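Local coordinates for protein acidocalcisomal pyrophosphatase (Trypanosoma brucei brucei, PDB 5C5V) that probably hydrolyses inorganic pyrophosphate to orthophosphate with the help of magnesium ions, at residues G102-P107 with A164-A169. Numbering follows the deposited sequence.
With MG (magnesium ion), chain F; 2PN (imidodiphosphoric acid), chain C.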
ATOM      1  N   GLY A 102      20.898  24.513 -20.227  1.00 67.90           N
ATOM      2  CA  GLY A 102      21.558  23.359 -20.851  1.00 67.35           C
ATOM      3  C   GLY A 102      23.043  23.612 -20.951  1.00 69.12           C
ATOM      4  O   GLY A 102      23.481  24.734 -20.655  1.00 70.17           O
ATOM      5  N   GLU A 103      23.825  22.612 -21.368  1.00 69.16           N
ATOM      6  CA  GLU A 103      23.315  21.335 -21.870  1.00 68.34           C
ATOM      7  C   GLU A 103      23.647  20.185 -20.912  1.00 68.12           C
ATOM      8  O   GLU A 103      24.779  20.067 -20.439  1.00 69.38           O
ATOM      9  CB  GLU A 103      23.891  21.044 -23.259  1.00 68.54           C
ATOM     10  CG  GLU A 103      23.822  19.590 -23.669  1.00 67.87           C
ATOM     11  CD  GLU A 103      24.610  19.290 -24.943  1.00 68.84           C
ATOM     12  OE1 GLU A 103      25.170  20.242 -25.542  1.00 69.59           O
ATOM     13  OE2 GLU A 103      24.653  18.101 -25.359  1.00 68.42           O
ATOM     14  N   MET A 104      22.661  19.345 -20.626  1.00 67.27           N
ATOM     15  CA  MET A 104      22.820  18.325 -19.594  1.00 67.11           C
ATOM     16  C   MET A 104      24.001  17.404 -19.867  1.00 68.00           C
ATOM     17  O   MET A 104      24.249  17.027 -21.007  1.00 68.11           O
ATOM     18  CB  MET A 104      21.548  17.493 -19.454  1.00 64.81           C
ATOM     19  CG  MET A 104      21.498  16.685 -18.166  1.00 64.08           C
ATOM     20  SD  MET A 104      19.881  15.923 -17.929  1.00 62.03           S
ATOM     21  CE  MET A 104      20.099  15.079 -16.362  1.00 61.13           C
ATOM     22  N   TYR A 105      24.718  17.062 -18.800  1.00 66.04           N
ATOM     23  CA  TYR A 105      25.896  16.186 -18.845  1.00 66.79           C
ATOM     24  C   TYR A 105      27.149  16.886 -19.364  1.00 67.85           C
ATOM     25  O   TYR A 105      28.188  16.249 -19.527  1.00 68.19           O
ATOM     26  CB  TYR A 105      25.621  14.943 -19.691  1.00 65.95           C
ATOM     27  CG  TYR A 105      24.424  14.158 -19.221  1.00 64.17           C
ATOM     28  CD1 TYR A 105      24.297  13.780 -17.890  1.00 63.58           C
ATOM     29  CD2 TYR A 105      23.412  13.809 -20.106  1.00 62.86           C
ATOM     30  CE1 TYR A 105      23.198  13.060 -17.453  1.00 61.57           C
ATOM     31  CE2 TYR A 105      22.307  13.086 -19.680  1.00 61.12           C
ATOM     32  CZ  TYR A 105      22.209  12.719 -18.356  1.00 60.49           C
ATOM     33  OH  TYR A 105      21.113  12.011 -17.940  1.00 58.62           O
ATOM     34  N   THR A 106      27.052  18.187 -19.609  1.00 65.94           N
ATOM     35  CA  THR A 106      28.230  18.994 -19.897  1.00 66.74           C
ATOM     36  C   THR A 106      28.433  19.928 -18.721  1.00 67.07           C
ATOM     37  O   THR A 106      27.542  20.072 -17.889  1.00 66.86           O
ATOM     38  CB  THR A 106      28.100  19.806 -21.194  1.00 67.06           C
ATOM     39  OG1 THR A 106      27.220  20.921 -20.984  1.00 67.09           O
ATOM     40  CG2 THR A 106      27.560  18.931 -22.305  1.00 66.14           C
ATOM     41  N   PRO A 107      29.607  20.560 -18.638  1.00 65.60           N
ATOM     42  CA  PRO A 107      29.922  21.402 -17.479  1.00 65.28           C
ATOM     43  C   PRO A 107      29.062  22.656 -17.366  1.00 65.95           C
ATOM     44  O   PRO A 107      29.079  23.303 -16.313  1.00 65.70           O
ATOM     45  CB  PRO A 107      31.387  21.787 -17.717  1.00 65.44           C
ATOM     46  CG  PRO A 107      31.915  20.752 -18.663  1.00 65.41           C
ATOM     47  CD  PRO A 107      30.756  20.407 -19.545  1.00 65.62           C
ATOM     48  N   ALA A 164      24.802  10.141 -12.835  1.00 55.57           N
ATOM     49  CA  ALA A 164      25.357  11.496 -13.002  1.00 56.90           C
ATOM     50  C   ALA A 164      25.361  12.163 -11.636  1.00 55.39           C
ATOM     51  O   ALA A 164      24.319  12.259 -10.998  1.00 53.84           O
ATOM     52  CB  ALA A 164      24.558  12.313 -14.002  1.00 57.52           C
ATOM     53  N   LYS A 165      26.538  12.567 -11.167  1.00 56.74           N
ATOM     54  CA  LYS A 165      26.673  13.074  -9.808  1.00 55.44           C
ATOM     55  C   LYS A 165      26.392  14.581  -9.721  1.00 55.91           C
ATOM     56  O   LYS A 165      27.306  15.397  -9.637  1.00 56.51           O
ATOM     57  CB  LYS A 165      28.063  12.756  -9.263  1.00 55.36           C
ATOM     58  CG  LYS A 165      28.088  12.344  -7.796  1.00 54.02           C
ATOM     59  CD  LYS A 165      27.837  13.505  -6.857  1.00 53.41           C
ATOM     60  CE  LYS A 165      27.895  13.078  -5.392  1.00 51.72           C
ATOM     61  NZ  LYS A 165      27.600  14.213  -4.447  1.00 51.22           N
ATOM     62  N   PHE A 166      25.112  14.933  -9.750  1.00 54.60           N
ATOM     63  CA  PHE A 166      24.708  16.305  -9.553  1.00 54.83           C
ATOM     64  C   PHE A 166      24.839  16.663  -8.074  1.00 53.60           C
ATOM     65  O   PHE A 166      24.772  15.784  -7.216  1.00 52.31           O
ATOM     66  CB  PHE A 166      23.287  16.519 -10.042  1.00 54.29           C
ATOM     67  CG  PHE A 166      23.124  16.305 -11.515  1.00 55.75           C
ATOM     68  CD1 PHE A 166      22.433  15.204 -12.001  1.00 54.92           C
ATOM     69  CD2 PHE A 166      23.674  17.194 -12.416  1.00 57.68           C
ATOM     70  CE1 PHE A 166      22.284  15.011 -13.357  1.00 56.08           C
ATOM     71  CE2 PHE A 166      23.522  17.013 -13.774  1.00 59.11           C
ATOM     72  CZ  PHE A 166      22.835  15.913 -14.252  1.00 58.19           C
ATOM     73  N   GLU A 167      25.053  17.951  -7.810  1.00 55.42           N
ATOM     74  CA  GLU A 167      25.311  18.504  -6.487  1.00 54.51           C
ATOM     75  C   GLU A 167      24.819  19.949  -6.455  1.00 54.99           C
ATOM     76  O   GLU A 167      24.927  20.670  -7.446  1.00 56.50           O
ATOM     77  CB  GLU A 167      26.806  18.507  -6.152  1.00 54.80           C
ATOM     78  CG  GLU A 167      27.391  17.201  -5.657  1.00 54.22           C
ATOM     79  CD  GLU A 167      28.867  17.332  -5.254  1.00 54.74           C
ATOM     80  OE1 GLU A 167      29.416  18.464  -5.318  1.00 55.45           O
ATOM     81  OE2 GLU A 167      29.481  16.295  -4.877  1.00 54.19           O
ATOM     82  N   ILE A 168      24.304  20.381  -5.314  1.00 53.97           N
ATOM     83  CA  ILE A 168      24.113  21.798  -5.078  1.00 54.51           C
ATOM     84  C   ILE A 168      25.480  22.472  -5.135  1.00 55.46           C
ATOM     85  O   ILE A 168      26.405  22.029  -4.458  1.00 54.98           O
ATOM     86  CB  ILE A 168      23.453  22.060  -3.718  1.00 53.33           C
ATOM     87  CG1 ILE A 168      22.034  21.474  -3.703  1.00 52.26           C
ATOM     88  CG2 ILE A 168      23.466  23.535  -3.415  1.00 53.78           C
ATOM     89  CD1 ILE A 168      21.316  21.642  -2.383  1.00 50.98           C
ATOM     90  N   ALA A 169      25.629  23.484  -5.988  1.00 53.86           N
ATOM     91  CA  ALA A 169      26.907  24.181  -6.106  1.00 54.79           C
ATOM     92  C   ALA A 169      27.057  25.191  -4.960  1.00 54.53           C
ATOM     93  O   ALA A 169      26.602  26.342  -5.044  1.00 55.24           O
ATOM     94  CB  ALA A 169      27.030  24.870  -7.454  1.00 56.55           C
TER
HETATM   95 MG    MG F 504      30.912  15.794  -3.256  1.00 56.12          MG
HETATM   96  P1  2PN C 501      30.697  12.557  -2.508  1.00 55.18           P
HETATM   97  O1  2PN C 501      31.280  13.686  -3.398  1.00 56.48           O
HETATM   98  O2  2PN C 501      31.536  12.484  -1.204  1.00 54.34           O
HETATM   99  O3  2PN C 501      30.687  11.228  -3.314  1.00 55.50           O
HETATM  100  N1  2PN C 501      29.134  12.898  -2.174  1.00 54.44           N
HETATM  101  P2  2PN C 501      28.633  14.102  -1.182  0.75 54.10           P
HETATM  102  O4  2PN C 501      29.260  15.476  -1.615  1.00 55.20           O
HETATM  103  O5  2PN C 501      29.121  13.760   0.212  1.00 52.94           O
HETATM  104  O6  2PN C 501      27.172  14.201  -1.213  1.00 53.27           O
HETATM  105  O   HOH W   1      30.913  17.997  -2.978  1.00 56.80           O
HETATM  106  O   HOH W   2      32.556  15.744  -1.933  0.64 55.93           O
HETATM  107  O   HOH W   3      32.593  16.054  -4.391  1.00 56.15           O
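M104 and Y105, at the turn of the loop between strands 94-101 and 110-117, rest against F166 and A164 in a wholly apolar contact. The methyl CE of M104 meets the far end of the F166 ring, 3.6 Å from F166 CZ, and the two side chains cross at about a right angle. CG of M104 stands anti to its own backbone N (chi1 -164°) and the chain beyond is fully extended, which carries the thioether end across to the phenyl ring. Beside it, the edge of the Y105 ring abuts the A164 methyl, with Y105 CE1 3.8 Å from A164 CB. M104 CG lies 3.8 Å above the centre of one face of this ring, so the two loop side chains pack on each other as well as on F166 and A164.

The loop keeps its shape through a type II turn from E103 to T106. E103 O accepts hydrogen bonds from both T106 N and T106 OG1, the hydroxyl at 2.6 Å and in the carbonyl plane, on a lone pair.

The charged side chains of K165 and E167 point instead into the pyrophosphatase active site. E167 OE2 binds magnesium at 2.2 Å and uses its anti lone pair for the salt bridge from K165 NZ, 2.8 Å away. K165 NZ also comes within 3.0 Å of N1 of the imidodiphosphate, to which R187 and Y198 are hydrogen-bonded as well. Segment 164-169 thus has two roles: A164 and F166 seat the loop by apolar contact alone, whereas K165 and E167 serve ligand and metal.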